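Long form salivary protein D7L1 (Aedes aegypti, PDB 3DXL) binds and sequesters host biogenic amines and eicosanoids, among them serotonin, histamine, noradrenaline and cysteinyl leukotrienes, and so eases blood feeding by the female mosquito. Local coordinates at residues F4-M9 and K78-L83; T14-D19 and L55-L60; E90-A95 and D114-A119. One frame throughout, in Å; residues are numbered along the deposited sequence.

Interaction 1: F4-M9 and K78-L83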
loop_
_atom_site.group_PDB
_atom_site.type_symbol
_atom_site.label_atom_id
_atom_site.label_comp_id
_atom_site.label_asym_id
_atom_site.label_seq_id
_atom_site.Cartn_x
_atom_site.Cartn_y
_atom_site.Cartn_z
ATOM N N PHE A 4 -6.501 9.955 1.744
ATOM C CA PHE A 4 -5.624 8.872 2.170
ATOM C C PHE A 4 -5.411 8.932 3.667
ATOM O O PHE A 4 -5.123 10.004 4.219
ATOM C CB PHE A 4 -4.278 8.983 1.462
ATOM C CG PHE A 4 -4.358 8.850 -0.025
ATOM C CD1 PHE A 4 -4.599 7.612 -0.621
ATOM C CD2 PHE A 4 -4.189 9.962 -0.842
ATOM C CE1 PHE A 4 -4.664 7.494 -2.006
ATOM C CE2 PHE A 4 -4.251 9.844 -2.222
ATOM C CZ PHE A 4 -4.491 8.613 -2.806
ATOM N N ASP A 5 -5.538 7.781 4.328
ATOM C CA ASP A 5 -5.282 7.722 5.751
ATOM C C ASP A 5 -3.780 7.524 6.008
ATOM O O ASP A 5 -2.998 7.421 5.052
ATOM C CB ASP A 5 -6.189 6.677 6.447
ATOM C CG ASP A 5 -5.822 5.223 6.129
ATOM O OD1 ASP A 5 -4.654 4.939 5.802
ATOM O OD2 ASP A 5 -6.724 4.361 6.255
ATOM N N PRO A 6 -3.352 7.539 7.277
ATOM C CA PRO A 6 -1.911 7.415 7.527
ATOM C C PRO A 6 -1.247 6.159 6.967
ATOM O O PRO A 6 -0.104 6.228 6.497
ATOM C CB PRO A 6 -1.818 7.457 9.051
ATOM C CG PRO A 6 -2.984 8.322 9.433
ATOM C CD PRO A 6 -4.086 7.842 8.521
ATOM N N GLU A 7 -1.953 5.028 7.025
ATOM C CA GLU A 7 -1.450 3.765 6.496
ATOM C C GLU A 7 -1.307 3.838 4.983
ATOM O O GLU A 7 -0.343 3.321 4.405
ATOM C CB GLU A 7 -2.392 2.625 6.890
ATOM C CG GLU A 7 -1.957 1.242 6.395
ATOM C CD GLU A 7 -2.322 0.960 4.936
ATOM O OE1 GLU A 7 -3.283 1.557 4.410
ATOM O OE2 GLU A 7 -1.676 0.079 4.326
ATOM N N GLU A 8 -2.269 4.485 4.338
ATOM C CA GLU A 8 -2.250 4.595 2.887
ATOM C C GLU A 8 -1.079 5.443 2.407
ATOM O O GLU A 8 -0.454 5.121 1.399
ATOM C CB GLU A 8 -3.582 5.113 2.353
ATOM C CG GLU A 8 -4.697 4.078 2.490
ATOM C CD GLU A 8 -6.071 4.615 2.170
ATOM O OE1 GLU A 8 -6.443 5.678 2.709
ATOM O OE2 GLU A 8 -6.815 3.952 1.417
ATOM N N MET A 9 -0.778 6.521 3.133
ATOM C CA MET A 9 0.387 7.337 2.797
ATOM C C MET A 9 1.688 6.617 3.125
ATOM O O MET A 9 2.637 6.677 2.352
ATOM C CB MET A 9 0.326 8.717 3.458
ATOM C CG MET A 9 -0.832 9.565 2.959
ATOM S SD MET A 9 -0.929 9.720 1.148
ATOM C CE MET A 9 0.713 10.269 0.732
ATOM N N LYS A 78 -10.529 18.079 3.373
ATOM C CA LYS A 78 -11.914 17.787 3.763
ATOM C C LYS A 78 -11.981 16.621 4.754
ATOM O O LYS A 78 -12.721 16.670 5.738
ATOM C CB LYS A 78 -12.758 17.491 2.527
ATOM C CG LYS A 78 -14.224 17.199 2.806
ATOM C CD LYS A 78 -14.966 16.932 1.507
ATOM C CE LYS A 78 -16.470 16.918 1.710
ATOM N NZ LYS A 78 -17.175 16.622 0.434
ATOM N N ALA A 79 -11.190 15.585 4.485
ATOM C CA ALA A 79 -11.135 14.405 5.346
ATOM C C ALA A 79 -10.387 14.672 6.649
ATOM O O ALA A 79 -10.684 14.061 7.680
ATOM C CB ALA A 79 -10.501 13.240 4.607
ATOM N N TYR A 80 -9.408 15.583 6.608
ATOM C CA TYR A 80 -8.573 15.866 7.775
ATOM C C TYR A 80 -8.454 17.363 8.094
ATOM O O TYR A 80 -7.383 17.957 7.917
ATOM C CB TYR A 80 -7.184 15.224 7.615
ATOM C CG TYR A 80 -7.265 13.727 7.446
ATOM C CD1 TYR A 80 -7.427 12.895 8.551
ATOM C CD2 TYR A 80 -7.229 13.153 6.178
ATOM C CE1 TYR A 80 -7.533 11.524 8.404
ATOM C CE2 TYR A 80 -7.332 11.778 6.016
ATOM C CZ TYR A 80 -7.486 10.979 7.133
ATOM O OH TYR A 80 -7.595 9.622 6.980
ATOM N N PRO A 81 -9.556 17.982 8.569
ATOM C CA PRO A 81 -9.529 19.420 8.906
ATOM C C PRO A 81 -8.460 19.800 9.926
ATOM O O PRO A 81 -7.969 20.930 9.905
ATOM C CB PRO A 81 -10.928 19.697 9.490
ATOM C CG PRO A 81 -11.578 18.370 9.668
ATOM C CD PRO A 81 -10.889 17.387 8.783
ATOM N N SER A 82 -8.108 18.877 10.813
ATOM C CA SER A 82 -7.104 19.141 11.838
ATOM C C SER A 82 -5.669 19.232 11.299
ATOM O O SER A 82 -4.764 19.675 12.010
ATOM C CB SER A 82 -7.180 18.080 12.942
ATOM O OG SER A 82 -6.743 16.812 12.470
ATOM N N LEU A 83 -5.463 18.805 10.053
ATOM C CA LEU A 83 -4.112 18.725 9.485
ATOM C C LEU A 83 -3.759 19.874 8.546
ATOM O O LEU A 83 -2.733 19.841 7.865
ATOM C CB LEU A 83 -3.909 17.382 8.775
ATOM C CG LEU A 83 -4.035 16.121 9.633
ATOM C CD1 LEU A 83 -3.772 14.895 8.775
ATOM C CD2 LEU A 83 -3.101 16.120 10.830
#
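Y80 reaches across to the chain just ahead of a helix and meets mostly backbone: its hydroxyl end lies against D5, with OH 3.2 Å from D5 CA and 3.3 Å from D5 CB. The chain there is entering helix 6-20 through a capping box, in the N-terminal PBP/GOBP-type, odorant-binding-protein-like half of the molecule. D5 is the N-cap. Its CG sits between the backbone N and the carbonyl carbon (chi1 71°), which folds the carboxylate back over the first turn, where OD1 accepts from E8 N at 2.8 Å, met nearly along the C-O axis. In the reciprocal bond, E8 OE1 accepts from D5 N through its anti lone pair at 2.8 Å, in an almost straight line (169°). Aspartate and glutamate suit these two places because each supplies an acceptor to an amide that no helical carbonyl serves, and their negative charge probably also interacts favourably with the helix dipole at its N-terminal end. P6 follows as first residue of the helix, where its missing N-H costs nothing; its CD lies 4.2 Å from Y80 OH. Y80 is the residue at which the chain leaves helix 71-79, and a long, flat side chain is what lets that helix end span the gap, since the closest CA atoms, those of F4 and A79, are 8.4 Å apart. H129 joins the two sides, taking part in a hydrogen bond through NE2 with F4 O and packing edge-to-face with the Y80 ring; L138 of helix 132-142 touches both P6 and Y80. The same F4 O stands obliquely to the Y80 ring, 3.4 Å from CE2.

Interaction 2: T14-D19 and L55-L60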
loop_
_atom_site.group_PDB
_atom_site.type_symbol
_atom_site.label_atom_id
_atom_site.label_comp_id
_atom_site.label_asym_id
_atom_site.label_seq_id
_atom_site.Cartn_x
_atom_site.Cartn_y
_atom_site.Cartn_z
ATOM N N THR A 14 6.673 4.248 1.326
ATOM C CA THR A 14 7.579 3.107 1.415
ATOM C C THR A 14 7.677 2.318 0.113
ATOM O O THR A 14 8.775 1.884 -0.245
ATOM C CB THR A 14 7.258 2.184 2.614
ATOM O OG1 THR A 14 5.914 1.705 2.513
ATOM C CG2 THR A 14 7.460 2.935 3.926
ATOM N N ARG A 15 6.558 2.144 -0.596
ATOM C CA ARG A 15 6.590 1.485 -1.902
ATOM C C ARG A 15 7.458 2.273 -2.885
ATOM O O ARG A 15 8.290 1.709 -3.593
ATOM C CB ARG A 15 5.180 1.276 -2.466
ATOM C CG ARG A 15 5.121 0.796 -3.919
ATOM C CD ARG A 15 5.826 -0.550 -4.168
ATOM N NE ARG A 15 5.283 -1.643 -3.359
ATOM C CZ ARG A 15 4.211 -2.354 -3.688
ATOM N NH1 ARG A 15 3.558 -2.126 -4.824
ATOM N NH2 ARG A 15 3.795 -3.314 -2.872
ATOM N N CYS A 16 7.272 3.587 -2.919
ATOM C CA CYS A 16 8.034 4.410 -3.840
ATOM C C CYS A 16 9.524 4.413 -3.494
ATOM O O CYS A 16 10.367 4.409 -4.397
ATOM C CB CYS A 16 7.451 5.814 -3.868
ATOM S SG CYS A 16 5.851 5.874 -4.708
ATOM N N MET A 17 9.861 4.364 -2.202
ATOM C CA MET A 17 11.263 4.246 -1.820
ATOM C C MET A 17 11.820 2.878 -2.197
ATOM O O MET A 17 12.924 2.785 -2.733
ATOM C CB MET A 17 11.468 4.529 -0.336
ATOM C CG MET A 17 11.325 6.000 -0.014
ATOM S SD MET A 17 11.870 6.424 1.637
ATOM C CE MET A 17 10.482 5.790 2.579
ATOM N N GLU A 18 11.046 1.814 -1.949
ATOM C CA GLU A 18 11.490 0.463 -2.304
ATOM C C GLU A 18 11.831 0.370 -3.791
ATOM O O GLU A 18 12.838 -0.231 -4.173
ATOM C CB GLU A 18 10.433 -0.569 -1.908
ATOM C CG GLU A 18 10.929 -2.011 -2.049
ATOM C CD GLU A 18 9.950 -3.034 -1.519
ATOM O OE1 GLU A 18 9.353 -2.812 -0.452
ATOM O OE2 GLU A 18 9.800 -4.089 -2.158
ATOM N N ASP A 19 11.002 1.000 -4.619
ATOM C CA ASP A 19 11.178 0.918 -6.061
ATOM C C ASP A 19 12.256 1.842 -6.636
ATOM O O ASP A 19 12.688 1.649 -7.776
ATOM C CB ASP A 19 9.849 1.181 -6.764
ATOM C CG ASP A 19 8.886 0.016 -6.652
ATOM O OD1 ASP A 19 9.310 -1.100 -6.273
ATOM O OD2 ASP A 19 7.702 0.229 -6.958
ATOM N N LEU A 55 4.003 11.343 -6.375
ATOM C CA LEU A 55 3.025 12.242 -6.983
ATOM C C LEU A 55 1.954 11.496 -7.779
ATOM O O LEU A 55 0.783 11.878 -7.773
ATOM C CB LEU A 55 3.736 13.275 -7.862
ATOM C CG LEU A 55 4.609 14.269 -7.088
ATOM C CD1 LEU A 55 5.576 14.987 -8.014
ATOM C CD2 LEU A 55 3.770 15.273 -6.291
ATOM N N VAL A 56 2.356 10.431 -8.462
ATOM C CA VAL A 56 1.415 9.621 -9.232
ATOM C C VAL A 56 0.484 8.825 -8.317
ATOM O O VAL A 56 -0.730 8.816 -8.516
ATOM C CB VAL A 56 2.148 8.713 -10.236
ATOM C CG1 VAL A 56 1.198 7.704 -10.870
ATOM C CG2 VAL A 56 2.802 9.573 -11.311
ATOM N N ARG A 57 1.043 8.183 -7.294
ATOM C CA ARG A 57 0.199 7.381 -6.396
ATOM C C ARG A 57 -0.783 8.234 -5.589
ATOM O O ARG A 57 -1.883 7.793 -5.263
ATOM C CB ARG A 57 1.043 6.488 -5.479
ATOM C CG ARG A 57 1.619 5.264 -6.181
ATOM C CD ARG A 57 2.186 4.276 -5.171
ATOM N NE ARG A 57 2.487 2.985 -5.788
ATOM C CZ ARG A 57 1.685 1.921 -5.775
ATOM N NH1 ARG A 57 0.521 1.939 -5.137
ATOM N NH2 ARG A 57 2.071 0.808 -6.379
ATOM N N THR A 58 -0.408 9.479 -5.300
ATOM C CA THR A 58 -1.303 10.362 -4.547
ATOM C C THR A 58 -2.308 11.038 -5.457
ATOM O O THR A 58 -3.348 11.498 -4.993
ATOM C CB THR A 58 -0.559 11.454 -3.771
ATOM O OG1 THR A 58 0.259 12.210 -4.673
ATOM C CG2 THR A 58 0.284 10.837 -2.677
ATOM N N GLY A 59 -2.011 11.080 -6.752
ATOM C CA GLY A 59 -2.889 11.738 -7.719
ATOM C C GLY A 59 -2.573 13.207 -7.937
ATOM O O GLY A 59 -3.306 13.899 -8.646
ATOM N N LEU A 60 -1.475 13.687 -7.351
ATOM C CA LEU A 60 -1.038 15.069 -7.563
ATOM C C LEU A 60 -0.519 15.282 -8.970
ATOM O O LEU A 60 -0.617 16.389 -9.507
ATOM C CB LEU A 60 0.033 15.468 -6.549
ATOM C CG LEU A 60 -0.459 15.812 -5.154
ATOM C CD1 LEU A 60 0.680 15.770 -4.178
ATOM C CD2 LEU A 60 -1.128 17.186 -5.142
HETATM O O HOH W 1 3.976 -0.978 -7.570
#
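This is a buried meeting of two arginines and a disulfide cysteine, between helix 6-20 and the C-terminal end of helix 45-58 in the N-terminal PBP/GOBP-type half. R57 does the spanning: its chain is extended from CG to NE, and its guanidinium lays one face over the aliphatic CG of R15, which is 3.9 Å from R57 NE. R15, by contrast, bends at chi2 and chi3 (60° and 59°), which brings its chain round; the two guanidinium planes end up 86° apart. Arginine suits both places, having methylenes to pack and a flat charged end to bond. Nearer the R57 backbone, C16 SG rests 4.0 Å from R57 CD; this sulfur is tied to C53, a turn before R57, so the covalent link and the arginine's packing join the same pair of helices. The two like charges come within 3.6 Å, R15 NH1 to R57 NH2. One water bridges the two nitrogens, accepting from both, at 3.0 Å from R15 NH1 and, in a weak bond lying in the plane of the R57 group, at 2.9 Å from R57 NH2. R15 has its stronger partner in E210, a salt bridge through NH2. E210 and the water probably offset the positive charges of R15, R57 and nearby R213, so the close approach is compatible with the van der Waals contact and the disulfide.

Interaction 3: E90-A95 and D114-A119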
loop_
_atom_site.group_PDB
_atom_site.type_symbol
_atom_site.label_atom_id
_atom_site.label_comp_id
_atom_site.label_asym_id
_atom_site.label_seq_id
_atom_site.Cartn_x
_atom_site.Cartn_y
_atom_site.Cartn_z
ATOM N N GLU A 90 -5.146 26.267 0.765
ATOM C CA GLU A 90 -5.518 26.934 -0.476
ATOM C C GLU A 90 -4.301 27.447 -1.257
ATOM O O GLU A 90 -4.257 27.310 -2.483
ATOM C CB GLU A 90 -6.558 28.038 -0.224
ATOM C CG GLU A 90 -7.936 27.437 0.076
ATOM C CD GLU A 90 -8.985 28.423 0.553
ATOM O OE1 GLU A 90 -8.644 29.560 0.944
ATOM O OE2 GLU A 90 -10.171 28.025 0.553
ATOM N N ALA A 91 -3.310 27.993 -0.549
ATOM C CA ALA A 91 -2.076 28.465 -1.194
ATOM C C ALA A 91 -1.333 27.301 -1.868
ATOM O O ALA A 91 -0.832 27.441 -2.980
ATOM C CB ALA A 91 -1.178 29.178 -0.191
ATOM N N TYR A 92 -1.306 26.144 -1.204
ATOM C CA TYR A 92 -0.663 24.947 -1.731
ATOM C C TYR A 92 -1.427 24.430 -2.950
ATOM O O TYR A 92 -0.835 24.159 -4.002
ATOM C CB TYR A 92 -0.564 23.903 -0.610
ATOM C CG TYR A 92 -0.095 22.509 -0.985
ATOM C CD1 TYR A 92 0.896 22.303 -1.939
ATOM C CD2 TYR A 92 -0.633 21.392 -0.341
ATOM C CE1 TYR A 92 1.325 21.016 -2.254
ATOM C CE2 TYR A 92 -0.211 20.104 -0.652
ATOM C CZ TYR A 92 0.762 19.922 -1.603
ATOM O OH TYR A 92 1.176 18.636 -1.894
ATOM N N ALA A 93 -2.746 24.322 -2.828
ATOM C CA ALA A 93 -3.563 23.877 -3.952
ATOM C C ALA A 93 -3.411 24.813 -5.156
ATOM O O ALA A 93 -3.282 24.359 -6.295
ATOM C CB ALA A 93 -5.020 23.765 -3.544
ATOM N N ASN A 94 -3.424 26.121 -4.893
ATOM C CA ASN A 94 -3.212 27.122 -5.940
ATOM C C ASN A 94 -1.877 26.952 -6.662
ATOM O O ASN A 94 -1.828 27.016 -7.889
ATOM C CB ASN A 94 -3.338 28.543 -5.373
ATOM C CG ASN A 94 -4.771 28.922 -5.068
ATOM O OD1 ASN A 94 -5.712 28.291 -5.552
ATOM N ND2 ASN A 94 -4.945 29.963 -4.259
ATOM N N ALA A 95 -0.803 26.735 -5.904
ATOM C CA ALA A 95 0.519 26.511 -6.497
ATOM C C ALA A 95 0.532 25.277 -7.409
ATOM O O ALA A 95 1.118 25.298 -8.490
ATOM C CB ALA A 95 1.583 26.411 -5.419
ATOM N N ASP A 114 9.205 20.369 -7.549
ATOM C CA ASP A 114 10.160 20.658 -6.471
ATOM C C ASP A 114 9.962 22.059 -5.825
ATOM O O ASP A 114 9.984 22.172 -4.609
ATOM C CB ASP A 114 11.601 20.438 -6.954
ATOM C CG ASP A 114 12.620 20.489 -5.835
ATOM O OD1 ASP A 114 12.415 19.877 -4.769
ATOM O OD2 ASP A 114 13.663 21.134 -6.046
ATOM N N PRO A 115 9.766 23.128 -6.629
ATOM C CA PRO A 115 9.524 24.438 -5.985
ATOM C C PRO A 115 8.288 24.460 -5.082
ATOM O O PRO A 115 8.290 25.134 -4.041
ATOM C CB PRO A 115 9.326 25.387 -7.177
ATOM C CG PRO A 115 10.078 24.731 -8.292
ATOM C CD PRO A 115 9.786 23.251 -8.095
ATOM N N VAL A 116 7.252 23.714 -5.471
ATOM C CA VAL A 116 6.033 23.614 -4.683
ATOM C C VAL A 116 6.295 22.822 -3.408
ATOM O O VAL A 116 5.871 23.214 -2.330
ATOM C CB VAL A 116 4.876 22.970 -5.487
ATOM C CG1 VAL A 116 3.632 22.803 -4.618
ATOM C CG2 VAL A 116 4.563 23.800 -6.733
ATOM N N HIS A 117 7.027 21.716 -3.539
ATOM C CA HIS A 117 7.407 20.926 -2.382
ATOM C C HIS A 117 8.082 21.813 -1.327
ATOM O O HIS A 117 7.725 21.782 -0.154
ATOM C CB HIS A 117 8.338 19.788 -2.810
ATOM C CG HIS A 117 8.816 18.945 -1.676
ATOM N ND1 HIS A 117 7.995 18.061 -1.008
ATOM C CD2 HIS A 117 10.030 18.853 -1.087
ATOM C CE1 HIS A 117 8.688 17.459 -0.057
ATOM N NE2 HIS A 117 9.924 17.920 -0.085
ATOM N N LYS A 118 9.055 22.608 -1.759
ATOM C CA LYS A 118 9.815 23.432 -0.830
ATOM C C LYS A 118 9.011 24.618 -0.285
ATOM O O LYS A 118 9.082 24.906 0.911
ATOM C CB LYS A 118 11.130 23.884 -1.457
ATOM C CG LYS A 118 12.080 22.729 -1.793
ATOM C CD LYS A 118 13.516 23.207 -1.995
ATOM C CE LYS A 118 13.628 24.135 -3.184
ATOM N NZ LYS A 118 15.044 24.455 -3.477
ATOM N N ALA A 119 8.208 25.238 -1.149
ATOM C CA ALA A 119 7.427 26.421 -0.763
ATOM C C ALA A 119 6.246 26.048 0.126
ATOM O O ALA A 119 5.705 26.901 0.829
ATOM C CB ALA A 119 6.940 27.142 -1.981
#
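Between segments 90-95 and 114-119, of helices 86-97 and 106-119, the nearest CA atoms are those of A95 and V116, 6.5 Å apart, a short approach made possible by the small side chain of A95. They belong to the all-helical PBP/GOBP-type fold, in its N-terminal, lipid-binding half, and the side-chain contacts are apolar. V116 supplies most of the contact, and its two methyls divide the work. With CG1 anti to the backbone N (chi1 177°), that branch goes to Y92 and CG2 to A95. Y92 CB sets out along the flank of its helix, but the long ring carries the side chain nearer to V116, the two crossing at about a right angle. A beta-branched valine suits this spot because it is compact and offers both methyls without any flexible chain to order. The tyrosine's polar end is turned to other work: its OH is hydrogen-bonded to Y113 OH and to a glycerol probably from the crystallisation liquor. Y92 lies about 6 Å, side chain to side chain, from the leukotriene-binding W37. On the A95 side, V116 CG2 lies 4.2 Å from A95 CB; on the other, V116 CG1 meets the edge of the Y92 ring near its plane, 3.8 Å from CE1.

In the fold
From the N terminus, the chain enters helix 6-20 through the residues of interaction 1, and later turns of that helix serve interaction 2. The 55-60 segment returns first, closing the shorter loop of interaction 2; the longer loop of interaction 1, which encloses it, closes only at the end of helix 71-79. Interaction 3 follows in series, joining helices 86-97 and 106-119. Interactions 1 and 2 touch directly, F4 CE2 lying 3.4 Å from T58 O and F4 CZ 3.7 Å from R57 O. L60 CD1, 3.7 Å from Y92 OH, connects interactions 2 and 3, whereas 1 and 3 stay about 9 Å apart at their nearest atoms. All three tie together helices of the N-terminal, lipid-binding half.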